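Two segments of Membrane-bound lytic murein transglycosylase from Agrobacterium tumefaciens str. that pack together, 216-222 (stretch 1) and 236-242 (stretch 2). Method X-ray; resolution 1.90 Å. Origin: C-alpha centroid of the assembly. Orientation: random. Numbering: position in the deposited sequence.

Stretch 1, residues 216-222: PIGRLLL
Stretch 2, residues 236-242: TIRQWLA

Two helical segments of one chain meet through a small, wholly apolar contact, with no hydrogen bond between them and 256 Å² buried over both sides. Residues 217-222 are helical, with Pro216 (phi/psi -74/126) at the N-cap position; residues 236-242 lie within a helix that runs on at both ends. The two axes cross at 67° and approach to 10.9 Å, and the register is set where Gly218 CA lies 6.6 Å from Ile237 CA.

Within each helix the i to i+4 ladder fixes the spacing: Leu221 N to Ile217 O is 2.9 Å and Leu241 N to Ile237 O is 3.0 Å, while Leu220 N to Pro216 O, at 3.4 Å, is weak. That spacing puts Ile217 and Leu221 on one face of the first helix, both directed toward the partner.

Ile237 (chi1 m, chi2 t) is the hub. Ile237 CD1 rests 3.8 Å from Gly218 CA, where an ideal CB would come within 3.2 Å of the same methyl; glycine leaves room for the isoleucine tip. Its other branch serves the flanking side chains, with Ile237 CG2 3.9 Å from Ile217 CD1 and 4.2 Å from Leu221 CD1.

Ile217 (p, t) also places Ile217 CD1 3.9 Å from Leu241 CD1. Leu241 (m, t) leaves its backbone sideways, but its end comes nearer, allowing it to join the contact.

Leu221 (m, t) has the most surface covered, 77 Å². Leu221 CD2 sits over one face of Trp240, 3.8 Å from the centroid of the six-membered ring and just 6° off the normal, a CH-pi contact; Leu221 CD2 to Trp240 CZ3 is 3.9 Å. With chi1 t and chi2 93°, Trp240 offers that face while NE1 hydrogen-bonds elsewhere in the structure. The CA-to-CB bonds of Arg219 and Arg238 point away, and neither side chain comes within 7 Å of the other stretch.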

# COMPACT_ATOMS: atom_id res chain seq x y z
N PRO A 216 2.16 -14.08 4.16
CA PRO A 216 2.08 -14.18 2.71
C PRO A 216 1.86 -15.61 2.22
O PRO A 216 2.65 -16.53 2.57
CB PRO A 216 3.43 -13.64 2.25
CG PRO A 216 4.35 -13.89 3.39
CD PRO A 216 3.53 -13.76 4.62
N ILE A 217 0.82 -15.82 1.41
CA ILE A 217 0.52 -17.19 0.94
C ILE A 217 1.52 -17.65 -0.12
O ILE A 217 1.74 -18.85 -0.26
CB ILE A 217 -0.96 -17.39 0.49
CG1 ILE A 217 -1.29 -16.49 -0.71
CG2 ILE A 217 -1.94 -17.17 1.70
CD1 ILE A 217 -2.60 -16.88 -1.37
N GLY A 218 2.13 -16.70 -0.84
CA GLY A 218 3.17 -17.04 -1.83
C GLY A 218 4.31 -17.79 -1.16
O GLY A 218 4.77 -18.83 -1.65
N ARG A 219 4.75 -17.29 -0.02
CA ARG A 219 5.85 -17.93 0.71
C ARG A 219 5.45 -19.31 1.22
O ARG A 219 6.26 -20.25 1.19
CB ARG A 219 6.31 -17.02 1.86
CG ARG A 219 7.47 -17.56 2.70
CD ARG A 219 8.65 -18.07 1.87
NE ARG A 219 9.23 -17.05 1.00
CZ ARG A 219 10.16 -17.29 0.08
NH1 ARG A 219 10.62 -18.53 -0.10
NH2 ARG A 219 10.63 -16.29 -0.65
N LEU A 220 4.21 -19.45 1.66
CA LEU A 220 3.71 -20.75 2.11
C LEU A 220 3.79 -21.74 0.97
O LEU A 220 4.21 -22.88 1.15
CB LEU A 220 2.25 -20.66 2.59
CG LEU A 220 1.59 -21.99 3.00
CD1 LEU A 220 2.37 -22.69 4.05
CD2 LEU A 220 0.16 -21.80 3.50
N LEU A 221 3.35 -21.31 -0.21
CA LEU A 221 3.35 -22.21 -1.37
C LEU A 221 4.78 -22.55 -1.83
O LEU A 221 5.03 -23.71 -2.19
CB LEU A 221 2.49 -21.64 -2.50
CG LEU A 221 1.00 -21.54 -2.17
CD1 LEU A 221 0.25 -20.78 -3.28
CD2 LEU A 221 0.37 -22.93 -1.94
N LEU A 222 5.69 -21.57 -1.81
CA LEU A 222 7.10 -21.86 -2.10
C LEU A 222 7.71 -22.84 -1.10
O LEU A 222 8.43 -23.79 -1.50
CB LEU A 222 7.93 -20.58 -2.13
CG LEU A 222 7.61 -19.63 -3.26
CD1 LEU A 222 8.36 -18.33 -3.02
CD2 LEU A 222 8.03 -20.26 -4.59
N THR A 236 0.60 -16.88 -11.09
CA THR A 236 0.81 -18.31 -10.81
C THR A 236 0.21 -18.75 -9.47
O THR A 236 -0.23 -19.89 -9.32
CB THR A 236 2.29 -18.73 -10.88
OG1 THR A 236 3.04 -18.12 -9.82
CG2 THR A 236 2.90 -18.30 -12.22
N ILE A 237 0.18 -17.83 -8.51
CA ILE A 237 -0.49 -18.10 -7.23
C ILE A 237 -1.99 -18.29 -7.46
O ILE A 237 -2.59 -19.26 -6.98
CB ILE A 237 -0.22 -16.96 -6.20
CG1 ILE A 237 1.27 -16.93 -5.78
CG2 ILE A 237 -1.10 -17.16 -4.94
CD1 ILE A 237 1.68 -15.62 -4.99
N ARG A 238 -2.60 -17.39 -8.22
CA ARG A 238 -4.03 -17.50 -8.53
C ARG A 238 -4.31 -18.80 -9.33
O ARG A 238 -5.31 -19.47 -9.09
CB ARG A 238 -4.47 -16.30 -9.34
CG ARG A 238 -4.68 -15.00 -8.52
CD ARG A 238 -5.07 -13.89 -9.51
NE ARG A 238 -5.28 -12.56 -8.91
CZ ARG A 238 -6.42 -12.13 -8.38
NH1 ARG A 238 -7.47 -12.93 -8.31
NH2 ARG A 238 -6.52 -10.88 -7.94
N GLN A 239 -3.43 -19.14 -10.26
CA GLN A 239 -3.61 -20.41 -11.03
C GLN A 239 -3.59 -21.61 -10.08
O GLN A 239 -4.42 -22.52 -10.19
CB GLN A 239 -2.51 -20.57 -12.10
CG GLN A 239 -2.75 -21.76 -13.08
CD GLN A 239 -4.06 -21.64 -13.83
OE1 GLN A 239 -4.28 -20.67 -14.56
NE2 GLN A 239 -4.94 -22.61 -13.65
N TRP A 240 -2.61 -21.64 -9.17
CA TRP A 240 -2.48 -22.77 -8.22
C TRP A 240 -3.75 -22.89 -7.42
O TRP A 240 -4.31 -23.98 -7.27
CB TRP A 240 -1.27 -22.60 -7.27
CG TRP A 240 -1.06 -23.84 -6.43
CD1 TRP A 240 -0.23 -24.90 -6.73
CD2 TRP A 240 -1.70 -24.17 -5.19
NE1 TRP A 240 -0.31 -25.86 -5.74
CE2 TRP A 240 -1.22 -25.45 -4.80
CE3 TRP A 240 -2.66 -23.53 -4.37
CZ2 TRP A 240 -1.63 -26.09 -3.63
CZ3 TRP A 240 -3.09 -24.17 -3.21
CH2 TRP A 240 -2.57 -25.44 -2.85
N LEU A 241 -4.24 -21.76 -6.91
CA LEU A 241 -5.48 -21.75 -6.15
C LEU A 241 -6.69 -22.18 -6.99
O LEU A 241 -7.56 -22.89 -6.51
CB LEU A 241 -5.70 -20.34 -5.54
CG LEU A 241 -4.73 -19.98 -4.39
CD1 LEU A 241 -4.82 -18.43 -4.16
CD2 LEU A 241 -5.01 -20.79 -3.10
N ALA A 242 -6.75 -21.73 -8.23
CA ALA A 242 -7.84 -22.16 -9.15
C ALA A 242 -7.81 -23.69 -9.37
O ALA A 242 -8.85 -24.32 -9.49
CB ALA A 242 -7.71 -21.46 -10.48